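Local coordinates for protein Nrps/pks (Streptomyces albus, PDB 4OPE) that probably catalyses decarboxylative Claisen condensation, extending the growing polyketide chain, as a ketosynthase domain of the AT-less oxazolomycin synthase, at residues A58-L70 with Y212-R226. Sequence-based numbering, arbitrary orientation.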
ATOM      1  N   ALA A  58      22.655  -2.971 -27.716  1.00 63.47           N
ATOM      2  CA  ALA A  58      21.549  -3.637 -28.383  1.00 61.06           C
ATOM      3  C   ALA A  58      20.202  -3.113 -27.841  1.00 63.45           C
ATOM      4  O   ALA A  58      19.997  -2.999 -26.623  1.00 66.18           O
ATOM      5  CB  ALA A  58      21.642  -5.138 -28.215  1.00 58.68           C
ATOM      6  N   PRO A  59      19.293  -2.746 -28.747  1.00 67.09           N
ATOM      7  CA  PRO A  59      17.974  -2.293 -28.292  1.00 63.08           C
ATOM      8  C   PRO A  59      16.993  -3.453 -28.127  1.00 58.29           C
ATOM      9  O   PRO A  59      17.081  -4.442 -28.847  1.00 55.22           O
ATOM     10  CB  PRO A  59      17.523  -1.337 -29.418  1.00 65.99           C
ATOM     11  CG  PRO A  59      18.304  -1.749 -30.644  1.00 66.85           C
ATOM     12  CD  PRO A  59      19.493  -2.569 -30.206  1.00 68.03           C
ATOM     13  N   GLY A  60      16.061  -3.313 -27.187  1.00 55.23           N
ATOM     14  CA  GLY A  60      15.009  -4.313 -26.991  1.00 55.64           C
ATOM     15  C   GLY A  60      15.533  -5.633 -26.462  1.00 55.98           C
ATOM     16  O   GLY A  60      14.948  -6.718 -26.698  1.00 51.76           O
ATOM     17  N   LYS A  61      16.631  -5.515 -25.711  1.00 55.58           N
ATOM     18  CA  LYS A  61      17.403  -6.651 -25.235  1.00 54.10           C
ATOM     19  C   LYS A  61      17.890  -6.484 -23.779  1.00 51.66           C
ATOM     20  O   LYS A  61      18.052  -5.370 -23.265  1.00 51.71           O
ATOM     21  CB  LYS A  61      18.606  -6.857 -26.163  1.00 53.54           C
ATOM     22  CG  LYS A  61      18.248  -7.380 -27.527  1.00 54.67           C
ATOM     23  CD  LYS A  61      17.383  -8.608 -27.360  1.00 57.31           C
ATOM     24  CE  LYS A  61      17.403  -9.486 -28.586  1.00 59.97           C
ATOM     25  NZ  LYS A  61      16.045 -10.048 -28.737  1.00 61.28           N
ATOM     26  N   ALA A  62      18.142  -7.614 -23.133  1.00 47.90           N
ATOM     27  CA  ALA A  62      18.736  -7.598 -21.826  1.00 46.56           C
ATOM     28  C   ALA A  62      20.193  -7.983 -21.927  1.00 43.74           C
ATOM     29  O   ALA A  62      20.524  -8.939 -22.572  1.00 45.44           O
ATOM     30  CB  ALA A  62      17.981  -8.536 -20.892  1.00 47.13           C
ATOM     31  N   TYR A  63      21.069  -7.230 -21.291  1.00 43.31           N
ATOM     32  CA  TYR A  63      22.516  -7.522 -21.385  1.00 44.46           C
ATOM     33  C   TYR A  63      23.026  -8.359 -20.166  1.00 45.41           C
ATOM     34  O   TYR A  63      24.229  -8.532 -19.961  1.00 43.35           O
ATOM     35  CB  TYR A  63      23.292  -6.205 -21.537  1.00 43.19           C
ATOM     36  CG  TYR A  63      22.992  -5.207 -20.444  1.00 41.87           C
ATOM     37  CD1 TYR A  63      23.632  -5.277 -19.238  1.00 42.10           C
ATOM     38  CD2 TYR A  63      22.076  -4.193 -20.627  1.00 42.04           C
ATOM     39  CE1 TYR A  63      23.362  -4.365 -18.223  1.00 42.71           C
ATOM     40  CE2 TYR A  63      21.792  -3.273 -19.629  1.00 40.89           C
ATOM     41  CZ  TYR A  63      22.431  -3.362 -18.413  1.00 42.87           C
ATOM     42  OH  TYR A  63      22.163  -2.455 -17.375  1.00 42.57           O
ATOM     43  N   ALA A  64      22.096  -8.855 -19.346  1.00 46.08           N
ATOM     44  CA  ALA A  64      22.443  -9.726 -18.245  1.00 45.96           C
ATOM     45  C   ALA A  64      21.415 -10.836 -18.147  1.00 46.49           C
ATOM     46  O   ALA A  64      20.289 -10.724 -18.666  1.00 44.63           O
ATOM     47  CB  ALA A  64      22.532  -8.942 -16.938  1.00 46.33           C
ATOM     48  N   LYS A  65      21.822 -11.889 -17.441  1.00 47.11           N
ATOM     49  CA  LYS A  65      21.142 -13.166 -17.452  1.00 47.20           C
ATOM     50  C   LYS A  65      21.131 -13.855 -16.077  1.00 47.33           C
ATOM     51  O   LYS A  65      21.019 -15.081 -15.995  1.00 49.08           O
ATOM     52  CB  LYS A  65      21.843 -14.053 -18.463  1.00 47.93           C
ATOM     53  CG  LYS A  65      23.348 -14.075 -18.285  1.00 50.57           C
ATOM     54  CD  LYS A  65      23.996 -15.088 -19.204  1.00 53.60           C
ATOM     55  CE  LYS A  65      25.491 -15.141 -18.981  1.00 56.54           C
ATOM     56  NZ  LYS A  65      26.100 -16.344 -19.605  1.00 60.42           N
ATOM     57  N   TRP A  66      21.204 -13.070 -15.007  1.00 44.72           N
ATOM     58  CA  TRP A  66      21.359 -13.611 -13.674  1.00 42.33           C
ATOM     59  C   TRP A  66      20.228 -13.165 -12.784  1.00 41.62           C
ATOM     60  O   TRP A  66      19.558 -12.157 -13.063  1.00 39.90           O
ATOM     61  CB  TRP A  66      22.667 -13.139 -13.068  1.00 42.50           C
ATOM     62  CG  TRP A  66      23.896 -13.551 -13.856  1.00 46.20           C
ATOM     63  CD1 TRP A  66      24.524 -14.777 -13.835  1.00 47.83           C
ATOM     64  CD2 TRP A  66      24.649 -12.740 -14.751  1.00 46.02           C
ATOM     65  NE1 TRP A  66      25.599 -14.772 -14.680  1.00 47.77           N
ATOM     66  CE2 TRP A  66      25.709 -13.535 -15.246  1.00 47.44           C
ATOM     67  CE3 TRP A  66      24.521 -11.429 -15.195  1.00 47.61           C
ATOM     68  CZ2 TRP A  66      26.647 -13.056 -16.145  1.00 47.96           C
ATOM     69  CZ3 TRP A  66      25.448 -10.948 -16.109  1.00 50.92           C
ATOM     70  CH2 TRP A  66      26.506 -11.767 -16.572  1.00 50.08           C
ATOM     71  N   GLY A  67      20.031 -13.923 -11.701  1.00 39.34           N
ATOM     72  CA  GLY A  67      19.164 -13.492 -10.624  1.00 38.07           C
ATOM     73  C   GLY A  67      19.297 -14.310  -9.363  1.00 38.69           C
ATOM     74  O   GLY A  67      20.005 -15.334  -9.339  1.00 39.52           O
ATOM     75  N   GLY A  68      18.617 -13.851  -8.307  1.00 37.61           N
ATOM     76  CA  GLY A  68      18.377 -14.678  -7.112  1.00 35.46           C
ATOM     77  C   GLY A  68      17.066 -15.397  -7.243  1.00 34.83           C
ATOM     78  O   GLY A  68      16.028 -14.765  -7.203  1.00 36.79           O
ATOM     79  N   TRP A  69      17.094 -16.711  -7.425  1.00 35.52           N
ATOM     80  CA  TRP A  69      15.885 -17.462  -7.770  1.00 35.69           C
ATOM     81  C   TRP A  69      15.419 -18.264  -6.609  1.00 36.62           C
ATOM     82  O   TRP A  69      16.237 -18.857  -5.934  1.00 37.38           O
ATOM     83  CB  TRP A  69      16.153 -18.404  -8.931  1.00 36.39           C
ATOM     84  CG  TRP A  69      16.718 -17.661 -10.058  1.00 38.15           C
ATOM     85  CD1 TRP A  69      18.019 -17.581 -10.401  1.00 39.41           C
ATOM     86  CD2 TRP A  69      16.018 -16.795 -10.940  1.00 38.44           C
ATOM     87  NE1 TRP A  69      18.171 -16.761 -11.468  1.00 39.00           N
ATOM     88  CE2 TRP A  69      16.948 -16.266 -11.820  1.00 39.13           C
ATOM     89  CE3 TRP A  69      14.678 -16.450 -11.095  1.00 39.57           C
ATOM     90  CZ2 TRP A  69      16.599 -15.380 -12.816  1.00 39.68           C
ATOM     91  CZ3 TRP A  69      14.329 -15.597 -12.104  1.00 38.50           C
ATOM     92  CH2 TRP A  69      15.281 -15.056 -12.932  1.00 38.98           C
ATOM     93  N   LEU A  70      14.112 -18.277  -6.349  1.00 36.96           N
ATOM     94  CA  LEU A  70      13.568 -19.231  -5.409  1.00 37.42           C
ATOM     95  C   LEU A  70      13.655 -20.581  -6.049  1.00 40.23           C
ATOM     96  O   LEU A  70      13.494 -20.706  -7.236  1.00 41.21           O
ATOM     97  CB  LEU A  70      12.120 -18.913  -5.085  1.00 36.80           C
ATOM     98  CG  LEU A  70      11.898 -17.695  -4.201  1.00 35.98           C
ATOM     99  CD1 LEU A  70      10.459 -17.638  -3.756  1.00 35.88           C
ATOM    100  CD2 LEU A  70      12.779 -17.741  -2.979  1.00 36.87           C
ATOM    101  N   TYR A 212      13.137  -8.073 -17.025  1.00 41.60           N
ATOM    102  CA  TYR A 212      14.547  -8.023 -17.377  1.00 41.60           C
ATOM    103  C   TYR A 212      14.741  -7.080 -18.544  1.00 43.14           C
ATOM    104  O   TYR A 212      15.754  -6.420 -18.592  1.00 45.25           O
ATOM    105  CB  TYR A 212      15.109  -9.430 -17.633  1.00 41.78           C
ATOM    106  CG  TYR A 212      15.610 -10.118 -16.362  1.00 42.97           C
ATOM    107  CD1 TYR A 212      14.730 -10.605 -15.367  1.00 44.08           C
ATOM    108  CD2 TYR A 212      16.945 -10.248 -16.136  1.00 43.23           C
ATOM    109  CE1 TYR A 212      15.218 -11.215 -14.207  1.00 42.98           C
ATOM    110  CE2 TYR A 212      17.439 -10.841 -14.988  1.00 44.01           C
ATOM    111  CZ  TYR A 212      16.594 -11.332 -14.024  1.00 43.00           C
ATOM    112  OH  TYR A 212      17.188 -11.926 -12.921  1.00 40.42           O
ATOM    113  N   LEU A 213      13.763  -6.957 -19.448  1.00 43.85           N
ATOM    114  CA  LEU A 213      13.859  -5.933 -20.505  1.00 46.01           C
ATOM    115  C   LEU A 213      13.679  -4.511 -20.004  1.00 44.32           C
ATOM    116  O   LEU A 213      14.463  -3.631 -20.313  1.00 47.59           O
ATOM    117  CB  LEU A 213      12.892  -6.203 -21.655  1.00 47.22           C
ATOM    118  CG  LEU A 213      13.272  -7.480 -22.396  1.00 50.94           C
ATOM    119  CD1 LEU A 213      12.196  -7.758 -23.389  1.00 55.28           C
ATOM    120  CD2 LEU A 213      14.601  -7.390 -23.118  1.00 53.14           C
ATOM    121  N   GLN A 214      12.643  -4.292 -19.229  1.00 44.28           N
ATOM    122  CA  GLN A 214      12.435  -3.009 -18.563  1.00 44.44           C
ATOM    123  C   GLN A 214      13.710  -2.578 -17.803  1.00 42.17           C
ATOM    124  O   GLN A 214      14.175  -1.453 -17.923  1.00 40.82           O
ATOM    125  CB  GLN A 214      11.275  -3.171 -17.595  1.00 48.11           C
ATOM    126  CG  GLN A 214      10.225  -2.108 -17.592  1.00 52.05           C
ATOM    127  CD  GLN A 214       8.960  -2.548 -16.854  1.00 61.79           C
ATOM    128  OE1 GLN A 214       8.941  -3.546 -16.083  1.00 66.06           O
ATOM    129  NE2 GLN A 214       7.874  -1.801 -17.088  1.00 66.00           N
ATOM    130  N   LEU A 215      14.302  -3.475 -17.026  1.00 40.79           N
ATOM    131  CA  LEU A 215      15.446  -3.069 -16.249  1.00 39.94           C
ATOM    132  C   LEU A 215      16.683  -2.869 -17.177  1.00 39.75           C
ATOM    133  O   LEU A 215      17.505  -1.985 -16.927  1.00 37.53           O
ATOM    134  CB  LEU A 215      15.739  -4.052 -15.090  1.00 38.21           C
ATOM    135  CG  LEU A 215      14.758  -4.123 -13.899  1.00 38.40           C
ATOM    136  CD1 LEU A 215      15.196  -5.196 -12.907  1.00 37.69           C
ATOM    137  CD2 LEU A 215      14.538  -2.813 -13.159  1.00 36.94           C
ATOM    138  N   ALA A 216      16.824  -3.678 -18.222  1.00 38.22           N
ATOM    139  CA  ALA A 216      17.990  -3.511 -19.103  1.00 41.39           C
ATOM    140  C   ALA A 216      17.905  -2.186 -19.823  1.00 41.99           C
ATOM    141  O   ALA A 216      18.850  -1.440 -19.857  1.00 43.54           O
ATOM    142  CB  ALA A 216      18.107  -4.643 -20.107  1.00 42.33           C
ATOM    143  N   LYS A 217      16.728  -1.863 -20.318  1.00 43.63           N
ATOM    144  CA  LYS A 217      16.508  -0.584 -20.957  1.00 46.50           C
ATOM    145  C   LYS A 217      16.948   0.610 -20.106  1.00 45.68           C
ATOM    146  O   LYS A 217      17.530   1.550 -20.627  1.00 47.18           O
ATOM    147  CB  LYS A 217      15.041  -0.445 -21.377  1.00 48.75           C
ATOM    148  CG  LYS A 217      14.802   0.685 -22.352  1.00 50.50           C
ATOM    149  CD  LYS A 217      13.474   1.393 -22.112  1.00 55.49           C
ATOM    150  CE  LYS A 217      13.441   2.787 -22.747  1.00 57.94           C
ATOM    151  NZ  LYS A 217      13.829   2.700 -24.194  1.00 61.02           N
ATOM    152  N   GLY A 218      16.676   0.578 -18.808  1.00 44.49           N
ATOM    153  CA  GLY A 218      17.064   1.674 -17.911  1.00 43.01           C
ATOM    154  C   GLY A 218      18.480   1.568 -17.357  1.00 43.54           C
ATOM    155  O   GLY A 218      18.862   2.365 -16.486  1.00 44.67           O
ATOM    156  N   GLY A 219      19.273   0.611 -17.862  1.00 41.65           N
ATOM    157  CA  GLY A 219      20.616   0.384 -17.345  1.00 41.50           C
ATOM    158  C   GLY A 219      20.704  -0.043 -15.869  1.00 42.15           C
ATOM    159  O   GLY A 219      21.749   0.087 -15.247  1.00 41.07           O
ATOM    160  N   PHE A 220      19.636  -0.593 -15.305  1.00 40.13           N
ATOM    161  CA  PHE A 220      19.672  -0.923 -13.917  1.00 40.23           C
ATOM    162  C   PHE A 220      20.447  -2.183 -13.629  1.00 38.91           C
ATOM    163  O   PHE A 220      20.934  -2.351 -12.517  1.00 43.31           O
ATOM    164  CB  PHE A 220      18.256  -1.000 -13.372  1.00 42.21           C
ATOM    165  CG  PHE A 220      17.579   0.327 -13.329  1.00 45.14           C
ATOM    166  CD1 PHE A 220      18.043   1.313 -12.456  1.00 46.12           C
ATOM    167  CD2 PHE A 220      16.499   0.627 -14.186  1.00 45.47           C
ATOM    168  CE1 PHE A 220      17.445   2.567 -12.424  1.00 48.36           C
ATOM    169  CE2 PHE A 220      15.891   1.875 -14.151  1.00 42.54           C
ATOM    170  CZ  PHE A 220      16.367   2.845 -13.276  1.00 45.38           C
ATOM    171  N   LEU A 221      20.576  -3.070 -14.591  1.00 37.57           N
ATOM    172  CA  LEU A 221      21.196  -4.352 -14.316  1.00 39.05           C
ATOM    173  C   LEU A 221      22.733  -4.242 -14.274  1.00 41.57           C
ATOM    174  O   LEU A 221      23.337  -3.625 -15.133  1.00 42.98           O
ATOM    175  CB  LEU A 221      20.781  -5.362 -15.363  1.00 39.84           C
ATOM    176  CG  LEU A 221      19.270  -5.579 -15.486  1.00 41.83           C
ATOM    177  CD1 LEU A 221      19.009  -6.586 -16.583  1.00 41.95           C
ATOM    178  CD2 LEU A 221      18.629  -6.040 -14.169  1.00 41.52           C
ATOM    179  N   SER A 222      23.375  -4.823 -13.280  1.00 40.07           N
ATOM    180  CA  SER A 222      24.809  -4.851 -13.311  1.00 41.62           C
ATOM    181  C   SER A 222      25.221  -5.814 -14.430  1.00 42.71           C
ATOM    182  O   SER A 222      24.443  -6.683 -14.772  1.00 44.88           O
ATOM    183  CB  SER A 222      25.376  -5.317 -11.977  1.00 41.64           C
ATOM    184  OG  SER A 222      24.891  -6.589 -11.590  1.00 41.30           O
ATOM    185  N   THR A 223      26.433  -5.676 -14.964  1.00 41.38           N
ATOM    186  CA  THR A 223      26.885  -6.466 -16.103  1.00 43.60           C
ATOM    187  C   THR A 223      27.434  -7.853 -15.717  1.00 46.59           C
ATOM    188  O   THR A 223      27.399  -8.787 -16.540  1.00 46.66           O
ATOM    189  CB  THR A 223      27.925  -5.699 -16.948  1.00 44.97           C
ATOM    190  OG1 THR A 223      28.932  -5.169 -16.099  1.00 45.69           O
ATOM    191  CG2 THR A 223      27.278  -4.525 -17.644  1.00 45.31           C
ATOM    192  N   ASP A 224      27.923  -8.003 -14.480  1.00 47.03           N
ATOM    193  CA  ASP A 224      28.276  -9.335 -13.934  1.00 45.20           C
ATOM    194  C   ASP A 224      27.117 -10.027 -13.218  1.00 44.69           C
ATOM    195  O   ASP A 224      27.217 -11.145 -12.831  1.00 50.65           O
ATOM    196  CB  ASP A 224      29.490  -9.250 -13.016  1.00 44.02           C
ATOM    197  CG  ASP A 224      29.295  -8.275 -11.845  1.00 46.62           C
ATOM    198  OD1 ASP A 224      28.247  -7.541 -11.721  1.00 44.36           O
ATOM    199  OD2 ASP A 224      30.241  -8.245 -11.030  1.00 47.01           O
ATOM    200  N   GLY A 225      25.991  -9.383 -13.041  1.00 45.90           N
ATOM    201  CA  GLY A 225      24.927 -10.042 -12.292  1.00 45.66           C
ATOM    202  C   GLY A 225      25.188 -10.059 -10.793  1.00 45.06           C
ATOM    203  O   GLY A 225      24.762 -10.976 -10.109  1.00 41.34           O
ATOM    204  N   ARG A 226      25.863  -9.027 -10.280  1.00 44.50           N
ATOM    205  CA  ARG A 226      26.103  -8.933  -8.874  1.00 44.49           C
ATOM    206  C   ARG A 226      25.741  -7.567  -8.303  1.00 42.97           C
ATOM    207  O   ARG A 226      25.703  -6.565  -9.012  1.00 40.92           O
ATOM    208  CB  ARG A 226      27.564  -9.239  -8.570  1.00 46.99           C
ATOM    209  CG  ARG A 226      28.062 -10.577  -9.099  1.00 51.05           C
ATOM    210  CD  ARG A 226      27.355 -11.790  -8.491  1.00 54.58           C
ATOM    211  NE  ARG A 226      26.960 -12.756  -9.536  1.00 56.81           N
ATOM    212  CZ  ARG A 226      27.426 -13.988  -9.653  1.00 54.84           C
ATOM    213  NH1 ARG A 226      26.999 -14.758 -10.641  1.00 57.08           N
ATOM    214  NH2 ARG A 226      28.297 -14.447  -8.788  1.00 53.04           N
TER
HETATM  215  O   HOH W   1      15.420  -3.699 -23.155  1.00 46.39           O
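Tyr63 reaches across to the loop 218-226 and shows how one aromatic side chain can hold a loop against a helix end. Its CG stands between the backbone N and the carbonyl carbon (chi1 55°), which keeps the ring over its own backbone and directs the hydroxyl toward the helix end. There the hydroxyl donates to Leu221 O at 2.8 Å, lying in the carbonyl plane on a lone pair, while the ring edge meets Ala216 O. That carbonyl also receives Gly219 N, part of the Schellman motif that ends the helix, with Gly219 at positive phi as its C-prime residue. A phenylalanine in place of Tyr63 would probably keep much of the ring packing but leave Leu221 O without this donor.

Trp66 works by its faces instead. One lies over Asp224 O, which sits 3.4 Å above the ring plane, and the other is topped by CG of Lys65. Gly225, at positive phi, passes beside the indole, its CA near CE3 of Trp66. The Arg226 guanidinium stands nearly upright to the ring, 85° between planes, at most weakly attracted; its NH2 pairs with Asp36. From the helix, Tyr212 OH points at Trp66 O, at the edge of the phenol ring; the modelled 2.4 Å is too short to trust.

Just before Tyr63 the chain lies close to the helix, with Ala62 CB 4.0 Å from Ala216 CB; a water bridges Lys61 O and Leu213 O. Within this thiolase-fold ketosynthase, strand 66-67 pairs antiparallel with 39-40, and helix 210-217 packs through Leu213 on Ala140 of the second subunit.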